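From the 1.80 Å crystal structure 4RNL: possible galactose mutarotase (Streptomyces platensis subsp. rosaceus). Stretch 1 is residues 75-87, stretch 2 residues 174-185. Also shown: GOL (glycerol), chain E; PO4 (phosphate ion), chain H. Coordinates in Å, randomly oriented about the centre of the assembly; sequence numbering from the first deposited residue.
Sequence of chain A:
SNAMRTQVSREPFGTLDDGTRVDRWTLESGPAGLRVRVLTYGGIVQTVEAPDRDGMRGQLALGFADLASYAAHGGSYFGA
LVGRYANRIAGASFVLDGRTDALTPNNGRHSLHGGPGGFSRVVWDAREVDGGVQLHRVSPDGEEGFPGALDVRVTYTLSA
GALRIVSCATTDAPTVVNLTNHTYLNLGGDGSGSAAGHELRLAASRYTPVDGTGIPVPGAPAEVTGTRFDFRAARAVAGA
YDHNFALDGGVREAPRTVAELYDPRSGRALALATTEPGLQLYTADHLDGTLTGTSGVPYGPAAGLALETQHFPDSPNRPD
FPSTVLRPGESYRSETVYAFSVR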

# COMPACT_ATOMS: atom_id res chain seq x y z
N GLY A 75 -10.88 -1.02 -8.59
CA GLY A 75 -11.02 0.36 -8.15
C GLY A 75 -10.72 0.61 -6.68
O GLY A 75 -10.44 1.75 -6.29
N SER A 76 -10.80 -0.43 -5.86
CA SER A 76 -10.51 -0.32 -4.43
C SER A 76 -9.03 -0.46 -4.15
O SER A 76 -8.57 -0.15 -3.05
CB SER A 76 -11.24 -1.41 -3.64
OG SER A 76 -12.65 -1.18 -3.63
N TYR A 77 -8.29 -0.97 -5.14
CA TYR A 77 -6.88 -1.30 -4.98
C TYR A 77 -6.60 -2.23 -3.80
O TYR A 77 -5.55 -2.11 -3.16
CB TYR A 77 -6.04 -0.02 -4.87
CG TYR A 77 -6.08 0.82 -6.12
CD1 TYR A 77 -7.11 1.73 -6.34
CD2 TYR A 77 -5.12 0.67 -7.11
CE1 TYR A 77 -7.16 2.48 -7.51
CE2 TYR A 77 -5.16 1.42 -8.28
CZ TYR A 77 -6.19 2.32 -8.47
OH TYR A 77 -6.24 3.07 -9.63
N PHE A 78 -7.51 -3.15 -3.51
CA PHE A 78 -7.30 -4.08 -2.40
C PHE A 78 -5.96 -4.79 -2.51
O PHE A 78 -5.65 -5.36 -3.56
CB PHE A 78 -8.42 -5.13 -2.35
CG PHE A 78 -9.73 -4.62 -1.82
CD1 PHE A 78 -9.77 -3.55 -0.93
CD2 PHE A 78 -10.92 -5.21 -2.21
CE1 PHE A 78 -10.99 -3.09 -0.43
CE2 PHE A 78 -12.14 -4.75 -1.73
CZ PHE A 78 -12.17 -3.69 -0.84
N GLY A 79 -5.16 -4.72 -1.45
CA GLY A 79 -3.88 -5.42 -1.34
C GLY A 79 -2.77 -5.06 -2.31
O GLY A 79 -1.71 -5.70 -2.32
N ALA A 80 -2.97 -4.01 -3.10
CA ALA A 80 -2.21 -3.87 -4.34
C ALA A 80 -0.84 -3.22 -4.23
O ALA A 80 -0.65 -2.25 -3.48
CB ALA A 80 -3.05 -3.14 -5.38
N LEU A 81 0.11 -3.76 -4.99
CA LEU A 81 1.36 -3.07 -5.30
C LEU A 81 0.97 -1.92 -6.23
O LEU A 81 0.43 -2.14 -7.32
CB LEU A 81 2.30 -4.04 -6.02
CG LEU A 81 3.78 -3.76 -6.29
CD1 LEU A 81 4.42 -4.96 -6.97
CD2 LEU A 81 3.99 -2.55 -7.14
N VAL A 82 1.24 -0.68 -5.82
CA VAL A 82 0.80 0.47 -6.59
C VAL A 82 2.00 1.19 -7.21
O VAL A 82 3.01 1.42 -6.54
CB VAL A 82 0.01 1.46 -5.72
CG1 VAL A 82 -0.29 2.73 -6.50
CG2 VAL A 82 -1.28 0.81 -5.24
N GLY A 83 1.89 1.53 -8.49
CA GLY A 83 2.95 2.23 -9.20
C GLY A 83 2.46 2.53 -10.61
O GLY A 83 1.38 2.05 -10.98
N ARG A 84 3.23 3.28 -11.42
CA ARG A 84 4.58 3.73 -11.10
C ARG A 84 4.60 4.86 -10.07
O ARG A 84 5.62 5.10 -9.41
CB ARG A 84 5.27 4.22 -12.40
CG ARG A 84 6.76 4.52 -12.25
CD ARG A 84 7.36 5.07 -13.55
NE ARG A 84 7.25 4.13 -14.68
CZ ARG A 84 8.10 4.13 -15.71
NH1 ARG A 84 9.11 4.99 -15.74
NH2 ARG A 84 7.94 3.27 -16.71
N TYR A 85 3.48 5.56 -9.94
CA TYR A 85 3.39 6.67 -8.99
C TYR A 85 2.14 6.53 -8.13
O TYR A 85 1.02 6.64 -8.63
CB TYR A 85 3.46 8.06 -9.68
CG TYR A 85 3.61 9.15 -8.64
CD1 TYR A 85 2.50 9.68 -7.99
CD2 TYR A 85 4.87 9.60 -8.25
CE1 TYR A 85 2.63 10.63 -7.01
CE2 TYR A 85 5.02 10.56 -7.26
CZ TYR A 85 3.88 11.07 -6.64
OH TYR A 85 4.00 12.02 -5.65
N ALA A 86 2.34 6.29 -6.84
CA ALA A 86 1.21 6.08 -5.93
C ALA A 86 0.58 7.42 -5.57
O ALA A 86 1.28 8.41 -5.37
CB ALA A 86 1.65 5.36 -4.68
N ASN A 87 -0.74 7.40 -5.45
CA ASN A 87 -1.54 8.61 -5.24
C ASN A 87 -1.60 9.53 -6.46
O ASN A 87 -1.47 9.07 -7.60
CB ASN A 87 -1.13 9.35 -3.96
CG ASN A 87 -2.31 9.98 -3.26
OD1 ASN A 87 -2.67 11.12 -3.53
ND2 ASN A 87 -2.97 9.20 -2.39
N PRO A 174 15.63 9.54 -16.77
CA PRO A 174 14.99 10.20 -15.63
C PRO A 174 13.48 9.98 -15.60
O PRO A 174 12.82 10.04 -16.64
CB PRO A 174 15.32 11.68 -15.85
CG PRO A 174 16.62 11.66 -16.60
CD PRO A 174 16.54 10.45 -17.51
N THR A 175 12.96 9.69 -14.41
CA THR A 175 11.56 9.40 -14.26
C THR A 175 11.15 9.76 -12.83
O THR A 175 11.99 10.21 -12.05
CB THR A 175 11.27 7.92 -14.56
OG1 THR A 175 9.86 7.74 -14.77
CG2 THR A 175 11.75 7.00 -13.42
N VAL A 176 9.88 9.56 -12.50
CA VAL A 176 9.45 9.66 -11.12
C VAL A 176 8.93 8.29 -10.69
O VAL A 176 8.39 7.54 -11.51
CB VAL A 176 8.36 10.74 -10.90
CG1 VAL A 176 8.91 12.12 -11.22
CG2 VAL A 176 7.13 10.44 -11.76
N VAL A 177 9.15 7.95 -9.42
CA VAL A 177 8.79 6.64 -8.87
C VAL A 177 8.31 6.83 -7.43
O VAL A 177 8.93 7.56 -6.65
CB VAL A 177 9.99 5.67 -8.82
CG1 VAL A 177 9.51 4.27 -8.40
CG2 VAL A 177 10.68 5.59 -10.15
N ASN A 178 7.21 6.17 -7.09
CA ASN A 178 6.67 6.22 -5.73
C ASN A 178 5.83 4.96 -5.57
O ASN A 178 4.66 4.93 -5.94
CB ASN A 178 5.81 7.48 -5.58
CG ASN A 178 5.26 7.67 -4.16
OD1 ASN A 178 5.85 7.23 -3.16
ND2 ASN A 178 4.12 8.35 -4.07
N LEU A 179 6.44 3.89 -5.05
CA LEU A 179 5.74 2.61 -4.94
C LEU A 179 5.23 2.37 -3.52
O LEU A 179 5.90 2.71 -2.56
CB LEU A 179 6.67 1.47 -5.33
CG LEU A 179 7.40 1.66 -6.66
CD1 LEU A 179 8.33 0.49 -6.94
CD2 LEU A 179 6.39 1.81 -7.77
N THR A 180 4.05 1.78 -3.40
CA THR A 180 3.52 1.49 -2.07
C THR A 180 2.70 0.22 -2.14
O THR A 180 2.47 -0.31 -3.23
CB THR A 180 2.62 2.62 -1.52
OG1 THR A 180 2.35 2.40 -0.13
CG2 THR A 180 1.29 2.68 -2.27
N ASN A 181 2.28 -0.27 -0.99
CA ASN A 181 1.31 -1.36 -0.97
C ASN A 181 0.03 -0.85 -0.35
O ASN A 181 0.04 -0.20 0.70
CB ASN A 181 1.84 -2.58 -0.21
CG ASN A 181 0.86 -3.74 -0.29
OD1 ASN A 181 -0.08 -3.82 0.50
ND2 ASN A 181 1.04 -4.60 -1.29
N HIS A 182 -1.09 -1.14 -1.01
CA HIS A 182 -2.38 -0.56 -0.66
C HIS A 182 -3.24 -1.54 0.15
O HIS A 182 -4.46 -1.57 0.01
CB HIS A 182 -3.09 -0.17 -1.95
CG HIS A 182 -4.09 0.93 -1.81
ND1 HIS A 182 -5.20 0.82 -0.99
CD2 HIS A 182 -4.18 2.14 -2.41
CE1 HIS A 182 -5.91 1.93 -1.07
NE2 HIS A 182 -5.32 2.74 -1.93
N THR A 183 -2.60 -2.36 0.99
CA THR A 183 -3.34 -3.26 1.88
C THR A 183 -4.26 -2.45 2.81
O THR A 183 -3.84 -1.42 3.37
CB THR A 183 -2.35 -4.13 2.71
OG1 THR A 183 -1.80 -5.17 1.88
CG2 THR A 183 -3.04 -4.77 3.90
N TYR A 184 -5.51 -2.87 2.95
CA TYR A 184 -6.38 -2.36 4.01
C TYR A 184 -6.51 -3.46 5.06
O TYR A 184 -6.70 -4.64 4.72
CB TYR A 184 -7.82 -2.12 3.53
CG TYR A 184 -8.10 -1.21 2.36
CD1 TYR A 184 -7.67 -1.53 1.07
CD2 TYR A 184 -8.88 -0.07 2.52
CE1 TYR A 184 -7.98 -0.72 -0.01
CE2 TYR A 184 -9.20 0.74 1.45
CZ TYR A 184 -8.75 0.41 0.19
OH TYR A 184 -9.07 1.21 -0.88
N LEU A 185 -6.46 -3.07 6.33
CA LEU A 185 -6.55 -4.03 7.41
C LEU A 185 -7.72 -3.75 8.34
O LEU A 185 -8.06 -2.60 8.63
CB LEU A 185 -5.24 -4.05 8.22
CG LEU A 185 -4.01 -4.57 7.48
CD1 LEU A 185 -2.76 -4.24 8.26
CD2 LEU A 185 -4.14 -6.08 7.25
C1 GOL E . -5.93 6.39 -1.16
O1 GOL E . -4.92 5.61 -1.74
C2 GOL E . -6.48 7.39 -2.17
O2 GOL E . -6.09 8.72 -1.82
C3 GOL E . -8.01 7.26 -2.17
O3 GOL E . -8.61 8.34 -2.85
P PO4 H . -15.14 -1.13 -8.88
O1 PO4 H . -15.78 0.21 -9.12
O2 PO4 H . -14.91 -1.32 -7.39
O3 PO4 H . -16.07 -2.21 -9.37
O4 PO4 H . -13.81 -1.21 -9.61
O HOH W 1 -6.09 -5.12 1.34

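How does the start of stretch 1 meet the far end of stretch 2? Gly-75 touches nothing of the other stretch; its N donates to phosphate O4 at 3.1 Å. Contact begins at Ser-76, whose carbonyl O accepts a short hydrogen bond of 2.6 Å from Tyr-184 OH. The CA-to-CB bond of Tyr-184 points sideways, but the end of the side chain comes nearer to stretch 1, and the acceptor lies near the plane of its ring. Tyr-77 follows with its CB over the face of the His-182 ring, 3.8 Å from the ring centroid and 15° off the normal, a CH-pi contact. The two rings themselves are nearly parallel but slid apart, so they barely overlap. Phe-78 points its CA-to-CB bond away, yet its ring swings back, presenting an edge to the face of Tyr-184 with the planes at 80°; Phe-78 CD1 comes within 3.5 Å of Tyr-184 CE1.

What does the turn at Tyr-77 to Ala-80 contribute? It is a type II beta turn, closed by Ala-80 N donating to Tyr-77 O at 3.2 Å, and Gly-79 occupies it with a positive phi that favours glycine. Here the backbones come very close: the CA atoms of Gly-79 and Thr-183 are 3.9 Å apart. Gly-79 O accepts from Asn-181 ND2 at 3.1 Å, while Asn-181 OD1 takes Thr-183 OG1 at 2.6 Å and Thr-183 N at 3.0 Å, so one amide group ties the turn to its own strand's continuation. A water adds a further link, accepting from Tyr-184 N and, weakly, from Gly-79 N.

How do the strands pair beyond the turn? They run antiparallel. Ala-80 O accepts from His-182 N at 2.7 Å, and Val-82 N donates almost straight to Thr-180 O at 2.9 Å, with an angle of 172°. The return bond, Thr-180 N to Val-82 O, is weak at 3.3 Å. Between these bonds Leu-81 faces Asn-181 as a non-hydrogen-bonded pair, their side chains on one face of the sheet, while Val-82 and Thr-180 share the other, with Val-82 CB 3.9 Å from Thr-180 CG2.

How does the contact continue past Val-82? Gly-83 has no side chain, and a CB there would lie 2.6 Å from Leu-179 CD2, a clash. A cis peptide bond then leads into Arg-84, whose side chain, t at chi1 and chi2 and m at chi3, brings NH1 to 3.0 Å from Thr-175 OG1, near the start of stretch 2. The backbones are bridged once more, by Tyr-85 with Asn-178: Asn-178 N donates to Arg-84 O at 3.0 Å, and Ala-86 N to Asn-178 O at 2.8 Å. The Asn-178 side chain adds a weak bond from ND2 to Ala-86 O at 3.1 Å, and its CB lies over the Tyr-85 ring, 3.9 Å from the centroid. Finally, Ala-86 CB packs 3.6 Å from Thr-180 CG2.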